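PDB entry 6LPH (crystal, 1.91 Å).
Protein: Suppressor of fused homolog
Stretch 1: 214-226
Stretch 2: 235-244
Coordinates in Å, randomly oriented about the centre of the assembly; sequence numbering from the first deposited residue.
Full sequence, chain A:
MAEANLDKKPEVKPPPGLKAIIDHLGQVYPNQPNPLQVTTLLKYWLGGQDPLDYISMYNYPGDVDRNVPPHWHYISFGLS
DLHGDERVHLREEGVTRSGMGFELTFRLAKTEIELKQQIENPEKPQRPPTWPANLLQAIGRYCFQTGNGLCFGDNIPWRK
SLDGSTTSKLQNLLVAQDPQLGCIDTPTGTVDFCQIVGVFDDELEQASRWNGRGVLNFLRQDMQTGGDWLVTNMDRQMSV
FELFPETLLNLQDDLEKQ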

# COMPACT_ATOMS: atom_id res chain seq x y z
N GLY A 214 -6.37 12.34 13.89
CA GLY A 214 -5.71 13.59 14.32
C GLY A 214 -4.20 13.58 14.01
O GLY A 214 -3.64 14.60 13.59
N VAL A 215 -3.54 12.44 14.20
CA VAL A 215 -2.12 12.31 13.80
C VAL A 215 -1.95 12.38 12.26
O VAL A 215 -1.03 13.05 11.76
CB VAL A 215 -1.45 11.03 14.37
CG1 VAL A 215 -0.01 10.92 13.88
CG2 VAL A 215 -1.49 11.04 15.90
N LEU A 216 -2.83 11.70 11.51
CA LEU A 216 -2.78 11.79 10.03
C LEU A 216 -2.96 13.23 9.56
O LEU A 216 -2.28 13.68 8.62
CB LEU A 216 -3.86 10.92 9.38
CG LEU A 216 -3.62 9.42 9.54
CD1 LEU A 216 -4.84 8.61 9.12
CD2 LEU A 216 -2.35 8.95 8.82
N ASN A 217 -3.86 13.96 10.23
CA ASN A 217 -4.11 15.34 9.90
C ASN A 217 -2.88 16.19 10.10
O ASN A 217 -2.61 17.09 9.27
CB ASN A 217 -5.26 15.92 10.73
CG ASN A 217 -6.62 15.59 10.15
OD1 ASN A 217 -6.76 15.29 8.96
ND2 ASN A 217 -7.66 15.65 11.00
N PHE A 218 -2.13 15.91 11.18
CA PHE A 218 -0.84 16.60 11.43
C PHE A 218 0.15 16.33 10.30
O PHE A 218 0.78 17.27 9.80
CB PHE A 218 -0.19 16.13 12.74
CG PHE A 218 -0.89 16.59 13.99
CD1 PHE A 218 -1.69 17.75 14.01
CD2 PHE A 218 -0.71 15.87 15.19
CE1 PHE A 218 -2.31 18.17 15.19
CE2 PHE A 218 -1.32 16.29 16.37
CZ PHE A 218 -2.13 17.43 16.36
N LEU A 219 0.29 15.06 9.92
CA LEU A 219 1.21 14.63 8.84
C LEU A 219 0.93 15.28 7.49
O LEU A 219 1.86 15.58 6.73
CB LEU A 219 1.19 13.10 8.70
CG LEU A 219 1.68 12.28 9.91
CD1 LEU A 219 1.34 10.80 9.73
CD2 LEU A 219 3.18 12.44 10.11
N ARG A 220 -0.35 15.53 7.20
CA ARG A 220 -0.77 16.09 5.92
C ARG A 220 -0.38 17.53 5.71
O ARG A 220 -0.45 18.03 4.58
CB ARG A 220 -2.30 16.04 5.78
CG ARG A 220 -2.90 14.72 5.38
CD ARG A 220 -4.43 14.84 5.31
NE ARG A 220 -5.07 13.53 5.06
CZ ARG A 220 -5.82 12.84 5.94
NH1 ARG A 220 -6.06 13.29 7.17
NH2 ARG A 220 -6.33 11.66 5.59
N GLN A 221 0.02 18.20 6.80
CA GLN A 221 0.18 19.66 6.85
C GLN A 221 1.45 20.15 6.18
O GLN A 221 1.55 21.31 5.82
CB GLN A 221 0.25 20.09 8.31
CG GLN A 221 -0.71 21.18 8.70
CD GLN A 221 -2.07 20.62 9.03
OE1 GLN A 221 -2.45 20.55 10.21
NE2 GLN A 221 -2.81 20.22 8.01
N ASP A 222 2.45 19.29 6.08
CA ASP A 222 3.71 19.68 5.48
C ASP A 222 4.21 18.60 4.54
O ASP A 222 3.99 17.42 4.79
CB ASP A 222 4.76 19.94 6.57
CG ASP A 222 5.94 20.75 6.04
OD1 ASP A 222 5.94 22.00 6.20
OD2 ASP A 222 6.85 20.15 5.42
N MET A 223 4.88 19.01 3.47
CA MET A 223 5.55 18.07 2.57
C MET A 223 6.54 17.15 3.28
O MET A 223 6.63 15.97 2.97
CB MET A 223 6.30 18.83 1.49
CG MET A 223 5.64 18.68 0.17
SD MET A 223 6.02 17.09 -0.60
CE MET A 223 5.96 17.82 -2.24
N GLN A 224 7.28 17.69 4.24
CA GLN A 224 8.30 16.91 4.97
C GLN A 224 7.71 15.67 5.66
O GLN A 224 8.39 14.67 5.83
CB GLN A 224 9.01 17.78 6.01
CG GLN A 224 9.73 18.99 5.40
CD GLN A 224 10.34 19.91 6.46
OE1 GLN A 224 11.40 19.61 7.04
NE2 GLN A 224 9.69 21.04 6.70
N THR A 225 6.43 15.73 6.04
CA THR A 225 5.80 14.60 6.73
C THR A 225 4.79 13.79 5.86
O THR A 225 4.09 12.91 6.37
CB THR A 225 5.14 15.05 8.05
OG1 THR A 225 4.24 16.14 7.78
CG2 THR A 225 6.21 15.51 9.05
N GLY A 226 4.76 14.07 4.55
CA GLY A 226 3.97 13.29 3.62
C GLY A 226 3.10 14.09 2.66
O GLY A 226 2.62 13.55 1.66
N ASP A 235 13.23 7.46 4.36
CA ASP A 235 14.42 8.16 4.83
C ASP A 235 14.07 9.34 5.74
O ASP A 235 14.95 10.13 6.09
CB ASP A 235 15.24 8.69 3.63
CG ASP A 235 15.72 7.59 2.72
OD1 ASP A 235 16.23 6.57 3.24
OD2 ASP A 235 15.62 7.75 1.48
N ARG A 236 12.79 9.48 6.09
CA ARG A 236 12.39 10.59 6.97
C ARG A 236 13.15 10.55 8.29
O ARG A 236 13.25 9.50 8.93
CB ARG A 236 10.88 10.58 7.27
CG ARG A 236 10.41 11.99 7.44
CD ARG A 236 9.07 12.26 8.09
NE ARG A 236 8.05 11.21 8.16
CZ ARG A 236 7.29 11.05 9.25
NH1 ARG A 236 6.33 10.14 9.33
NH2 ARG A 236 7.52 11.83 10.32
N GLN A 237 13.61 11.70 8.74
CA GLN A 237 14.55 11.74 9.87
C GLN A 237 13.92 12.16 11.17
O GLN A 237 14.41 11.79 12.23
CB GLN A 237 15.77 12.62 9.55
CG GLN A 237 16.81 11.99 8.62
CD GLN A 237 17.19 10.57 9.00
OE1 GLN A 237 17.07 9.65 8.20
NE2 GLN A 237 17.63 10.37 10.24
N MET A 238 12.82 12.90 11.10
CA MET A 238 12.20 13.50 12.29
C MET A 238 10.70 13.29 12.24
O MET A 238 10.13 13.31 11.15
CB MET A 238 12.52 15.00 12.37
CG MET A 238 13.93 15.29 12.90
SD MET A 238 14.43 17.02 12.84
CE MET A 238 13.45 17.73 14.16
N SER A 239 10.08 13.07 13.41
CA SER A 239 8.63 12.89 13.48
C SER A 239 7.97 14.23 13.41
O SER A 239 8.61 15.29 13.57
CB SER A 239 8.21 12.21 14.78
OG SER A 239 8.35 13.09 15.88
N VAL A 240 6.66 14.20 13.21
CA VAL A 240 5.88 15.42 13.12
C VAL A 240 5.98 16.22 14.43
O VAL A 240 6.00 17.46 14.41
CB VAL A 240 4.41 15.12 12.75
CG1 VAL A 240 3.67 14.43 13.90
CG2 VAL A 240 3.71 16.39 12.28
N PHE A 241 6.03 15.51 15.55
CA PHE A 241 6.11 16.15 16.85
C PHE A 241 7.48 16.81 17.07
O PHE A 241 7.59 17.79 17.81
CB PHE A 241 5.80 15.13 17.97
CG PHE A 241 4.44 14.50 17.84
CD1 PHE A 241 4.32 13.14 17.55
CD2 PHE A 241 3.29 15.27 17.95
CE1 PHE A 241 3.07 12.56 17.40
CE2 PHE A 241 2.04 14.69 17.81
CZ PHE A 241 1.92 13.34 17.53
N GLU A 242 8.53 16.25 16.47
CA GLU A 242 9.87 16.88 16.48
C GLU A 242 9.88 18.10 15.55
O GLU A 242 10.44 19.13 15.91
CB GLU A 242 10.98 15.92 16.02
CG GLU A 242 11.31 14.80 16.97
CD GLU A 242 12.28 13.81 16.36
OE1 GLU A 242 11.84 12.87 15.66
OE2 GLU A 242 13.50 13.96 16.58
N LEU A 243 9.28 17.98 14.37
CA LEU A 243 9.33 19.08 13.39
C LEU A 243 8.44 20.26 13.79
O LEU A 243 8.80 21.43 13.57
CB LEU A 243 8.98 18.60 11.97
CG LEU A 243 10.00 17.65 11.31
CD1 LEU A 243 9.40 16.90 10.12
CD2 LEU A 243 11.29 18.36 10.90
N PHE A 244 7.28 19.93 14.35
CA PHE A 244 6.27 20.90 14.72
C PHE A 244 5.79 20.67 16.15
O PHE A 244 4.68 20.16 16.37
CB PHE A 244 5.11 20.86 13.71
CG PHE A 244 5.56 20.99 12.29
CD1 PHE A 244 5.98 22.22 11.78
CD2 PHE A 244 5.59 19.88 11.45
CE1 PHE A 244 6.41 22.34 10.46
CE2 PHE A 244 6.01 19.99 10.13
CZ PHE A 244 6.43 21.22 9.63

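The contact between residues 214-226 and 235-244 buries 520 Å² and is built mainly by packing of side chains, with no hydrogen bond crossing between the stretches. R236 opens it from stretch 2. Its side chain points toward stretch 1 and passes close to L219 and Q224, with R236 CD 3.4 Å from Q224 O and R236 NH1 4.0 Å from L219 CD2. The guanidinium does not bond to these neighbours; R236 NH2 instead donates to M238 O at 3.1 Å, and both terminal nitrogens find further partners elsewhere in the structure.

S239 points away from stretch 1 but sets up the short helix that follows. As its N-cap, S239 OG accepts from E242 N at 3.2 Å, and the bond is reciprocated by S239 N donating to E242 OE1 at 2.9 Å. V240, the first helical residue, then faces stretch 1; its CA and that of L219, 6.4 Å apart, are the closest CA pair across the stretches. V240 CG2 packs on F218 CB at 3.9 Å, V240 CB on L219 CD2 at 4.0 Å, and V240 CA lies 4.1 Å from T225 CG2. That methyl is held in place by the other branch of the threonine, since T225 OG1 donates to L219 O at 2.7 Å.

F241 leaves its backbone sideways, yet its ring reaches stretch 1: F241 CE2 is 4.0 Å from F218 CD2, while V215 CG2 approaches the ring edge, 4.4 Å from F241 CZ. E242 makes no contact with stretch 1. One turn on from V240, L243 again points toward stretch 1, placing L243 CD1 3.6 Å from T225 CG2. F244, leaving the helix, closes the contact with F244 CZ 3.6 Å from D222 OD1. The other carboxylate oxygen, D222 OD2, accepts from Q224 N at 2.8 Å, linking D222 to Q224 beside the ring.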